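Local coordinates for protein extragenic suppressor (Pyrococcus furiosus, PDB 1XI6) that hydrolyses fructose 1,6-bisphosphate to fructose 6-phosphate with magnesium as cofactor, and acts weakly on inositol 1-phosphate and other phosphate esters, at residues A122-P127 with I211-I216. Residues are numbered along the deposited sequence; the frame is centred on the assembly and turned at random.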
ATOM      1  N   ALA A 122       4.661   6.026   7.028  1.00 50.00           N
ATOM      2  CA  ALA A 122       4.333   5.174   5.899  1.00 50.00           C
ATOM      3  C   ALA A 122       4.553   5.964   4.624  1.00 50.00           C
ATOM      4  O   ALA A 122       4.288   7.160   4.582  1.00 50.00           O
ATOM      5  CB  ALA A 122       2.901   4.664   5.993  1.00 50.00           C
ATOM      6  N   ILE A 123       5.068   5.292   3.600  1.00 50.00           N
ATOM      7  CA  ILE A 123       5.237   5.898   2.283  1.00 50.00           C
ATOM      8  C   ILE A 123       4.715   5.010   1.156  1.00 50.00           C
ATOM      9  O   ILE A 123       4.754   3.784   1.242  1.00 50.00           O
ATOM     10  CB  ILE A 123       6.703   6.278   1.977  1.00 50.00           C
ATOM     11  CG1 ILE A 123       7.586   5.028   1.923  1.00 50.00           C
ATOM     12  CG2 ILE A 123       7.223   7.291   2.997  1.00 50.00           C
ATOM     13  CD1 ILE A 123       8.487   4.966   0.715  1.00 50.00           C
ATOM     14  N   ILE A 124       4.209   5.650   0.111  1.00 50.00           N
ATOM     15  CA  ILE A 124       3.947   4.991  -1.153  1.00 50.00           C
ATOM     16  C   ILE A 124       4.584   5.851  -2.224  1.00 50.00           C
ATOM     17  O   ILE A 124       4.281   7.037  -2.335  1.00 50.00           O
ATOM     18  CB  ILE A 124       2.447   4.775  -1.400  1.00 50.00           C
ATOM     19  CG1 ILE A 124       1.925   3.699  -0.454  1.00 50.00           C
ATOM     20  CG2 ILE A 124       2.194   4.345  -2.843  1.00 50.00           C
ATOM     21  CD1 ILE A 124       0.451   3.669  -0.285  1.00 50.00           C
ATOM     22  N   TYR A 125       5.497   5.261  -2.986  1.00 50.00           N
ATOM     23  CA  TYR A 125       6.043   5.937  -4.147  1.00 50.00           C
ATOM     24  C   TYR A 125       5.487   5.333  -5.433  1.00 50.00           C
ATOM     25  O   TYR A 125       5.536   4.119  -5.627  1.00 50.00           O
ATOM     26  CB  TYR A 125       7.578   5.948  -4.151  1.00 50.00           C
ATOM     27  CG  TYR A 125       8.152   6.693  -5.340  1.00 50.00           C
ATOM     28  CD1 TYR A 125       8.771   6.009  -6.381  1.00 50.00           C
ATOM     29  CD2 TYR A 125       8.049   8.090  -5.435  1.00 50.00           C
ATOM     30  CE1 TYR A 125       9.286   6.699  -7.488  1.00 50.00           C
ATOM     31  CE2 TYR A 125       8.560   8.787  -6.541  1.00 50.00           C
ATOM     32  CZ  TYR A 125       9.176   8.086  -7.560  1.00 50.00           C
ATOM     33  OH  TYR A 125       9.690   8.760  -8.643  1.00 50.00           O
ATOM     34  N   GLU A 126       4.963   6.199  -6.297  1.00 50.00           N
ATOM     35  CA  GLU A 126       4.400   5.791  -7.577  1.00 50.00           C
ATOM     36  C   GLU A 126       5.319   6.215  -8.716  1.00 50.00           C
ATOM     37  O   GLU A 126       5.234   7.347  -9.171  1.00 50.00           O
ATOM     38  CB  GLU A 126       3.014   6.392  -7.769  1.00 50.00           C
ATOM     39  CG  GLU A 126       2.222   5.697  -8.821  1.00 50.00           C
ATOM     40  CD  GLU A 126       1.039   6.486  -9.335  1.00 50.00           C
ATOM     41  OE1 GLU A 126       0.665   7.519  -8.745  1.00 50.00           O
ATOM     42  OE2 GLU A 126       0.480   6.049 -10.357  1.00 50.00           O
ATOM     43  N   PRO A 127       6.203   5.306  -9.177  1.00 50.00           N
ATOM     44  CA  PRO A 127       7.234   5.684 -10.148  1.00 50.00           C
ATOM     45  C   PRO A 127       6.744   6.347 -11.444  1.00 50.00           C
ATOM     46  O   PRO A 127       7.378   7.300 -11.884  1.00 50.00           O
ATOM     47  CB  PRO A 127       7.954   4.355 -10.426  1.00 50.00           C
ATOM     48  CG  PRO A 127       7.707   3.551  -9.220  1.00 50.00           C
ATOM     49  CD  PRO A 127       6.317   3.882  -8.809  1.00 50.00           C
ATOM     50  N   ILE A 211      -1.650  -3.861   2.421  1.00 50.00           N
ATOM     51  CA  ILE A 211      -2.555  -2.759   2.747  1.00 50.00           C
ATOM     52  C   ILE A 211      -2.082  -1.837   3.875  1.00 50.00           C
ATOM     53  O   ILE A 211      -2.663  -0.776   4.086  1.00 50.00           O
ATOM     54  CB  ILE A 211      -3.978  -3.282   3.021  1.00 50.00           C
ATOM     55  CG1 ILE A 211      -4.004  -4.148   4.285  1.00 50.00           C
ATOM     56  CG2 ILE A 211      -4.497  -4.063   1.803  1.00 50.00           C
ATOM     57  CD1 ILE A 211      -5.317  -4.077   5.026  1.00 50.00           C
ATOM     58  N   ALA A 212      -1.026  -2.232   4.574  1.00 50.00           N
ATOM     59  CA  ALA A 212      -0.515  -1.495   5.725  1.00 50.00           C
ATOM     60  C   ALA A 212      -0.250  -0.007   5.446  1.00 50.00           C
ATOM     61  O   ALA A 212      -0.939   0.855   5.997  1.00 50.00           O
ATOM     62  CB  ALA A 212       0.727  -2.175   6.284  1.00 50.00           C
ATOM     63  N   ALA A 213       0.727   0.286   4.592  1.00 50.00           N
ATOM     64  CA  ALA A 213       1.098   1.669   4.273  1.00 50.00           C
ATOM     65  C   ALA A 213      -0.079   2.476   3.708  1.00 50.00           C
ATOM     66  O   ALA A 213      -0.279   3.631   4.083  1.00 50.00           O
ATOM     67  CB  ALA A 213       2.281   1.695   3.324  1.00 50.00           C
ATOM     68  N   GLY A 214      -0.855   1.851   2.827  1.00 50.00           N
ATOM     69  CA  GLY A 214      -2.029   2.469   2.229  1.00 50.00           C
ATOM     70  C   GLY A 214      -3.144   2.789   3.206  1.00 50.00           C
ATOM     71  O   GLY A 214      -3.862   3.773   3.011  1.00 50.00           O
ATOM     72  N   THR A 215      -3.301   1.958   4.243  1.00 50.00           N
ATOM     73  CA  THR A 215      -4.237   2.234   5.345  1.00 50.00           C
ATOM     74  C   THR A 215      -3.793   3.466   6.127  1.00 50.00           C
ATOM     75  O   THR A 215      -4.584   4.377   6.368  1.00 50.00           O
ATOM     76  CB  THR A 215      -4.343   1.060   6.340  1.00 50.00           C
ATOM     77  OG1 THR A 215      -4.778  -0.120   5.659  1.00 50.00           O
ATOM     78  N   ILE A 216      -2.521   3.485   6.511  1.00 50.00           N
ATOM     79  CA  ILE A 216      -1.974   4.574   7.299  1.00 50.00           C
ATOM     80  C   ILE A 216      -2.164   5.892   6.557  1.00 50.00           C
ATOM     81  O   ILE A 216      -2.694   6.846   7.131  1.00 50.00           O
ATOM     82  CB  ILE A 216      -0.498   4.324   7.679  1.00 50.00           C
ATOM     83  CG1 ILE A 216      -0.393   3.053   8.523  1.00 50.00           C
ATOM     84  CG2 ILE A 216       0.089   5.522   8.417  1.00 50.00           C
ATOM     85  CD1 ILE A 216       0.987   2.421   8.547  1.00 50.00           C
TER
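Ala122 and Ala213 meet methyl to methyl, CB to CB at 4.0 Å, where the strand 122-126 is crossed by the helix 211-216 at 105° between their N-to-C directions. With only methyls interposed, the two backbones come close: the CA atoms of this pair are 5.0 Å apart. The Ala122 methyl also sits against the branch point of Ile216, with Ala122 CB 3.8 Å from Ile216 CB; CG2 and CD1 of Ile216 touch the same methyl. Ala213 CB rests near the carbonyl oxygen Ile123 O.

Ile124, two residues along the strand, again directs its CB toward the helix. From that CB, CG2 lies anti to the backbone N and makes no close contact with the helix, while CG1, anti to the carbonyl carbon (chi1 -71°), passes alongside the Ala213 methyl, Ile124 CG1 to Ala213 CB 4.3 Å. The extended second torsion (chi2 162°) then carries the tip onto bare backbone, Ile124 CD1 reaching Gly214 CA at 3.7 Å.

In the layered alpha-beta-alpha-beta-alpha sandwich of the inositol monophosphatase superfamily, helix 208-219 packs here on one face of the large mixed sheet, while helix 11-28 takes the other, receiving Ile123 on Ala18 and Tyr125 on Ile22. No hydrogen bond joins the two segments; the strand's backbone bonds run to its sheet neighbours, such as Ile124 with Phe133. The helix is kinked at Ala213 and Gly214, whose N atoms lack a bond to the preceding turn. On its far side Thr215 points away from the strand, its OG1 donating from above the carbonyl plane to Ile211 O (2.7 Å), which also accepts from Thr215 N. Asp92, a probable magnesium ligand, and Asp95, which probably binds magnesium and substrate, have side chains about 7 Å from that of Ala213 and about 6 Å from that of Ile124, respectively.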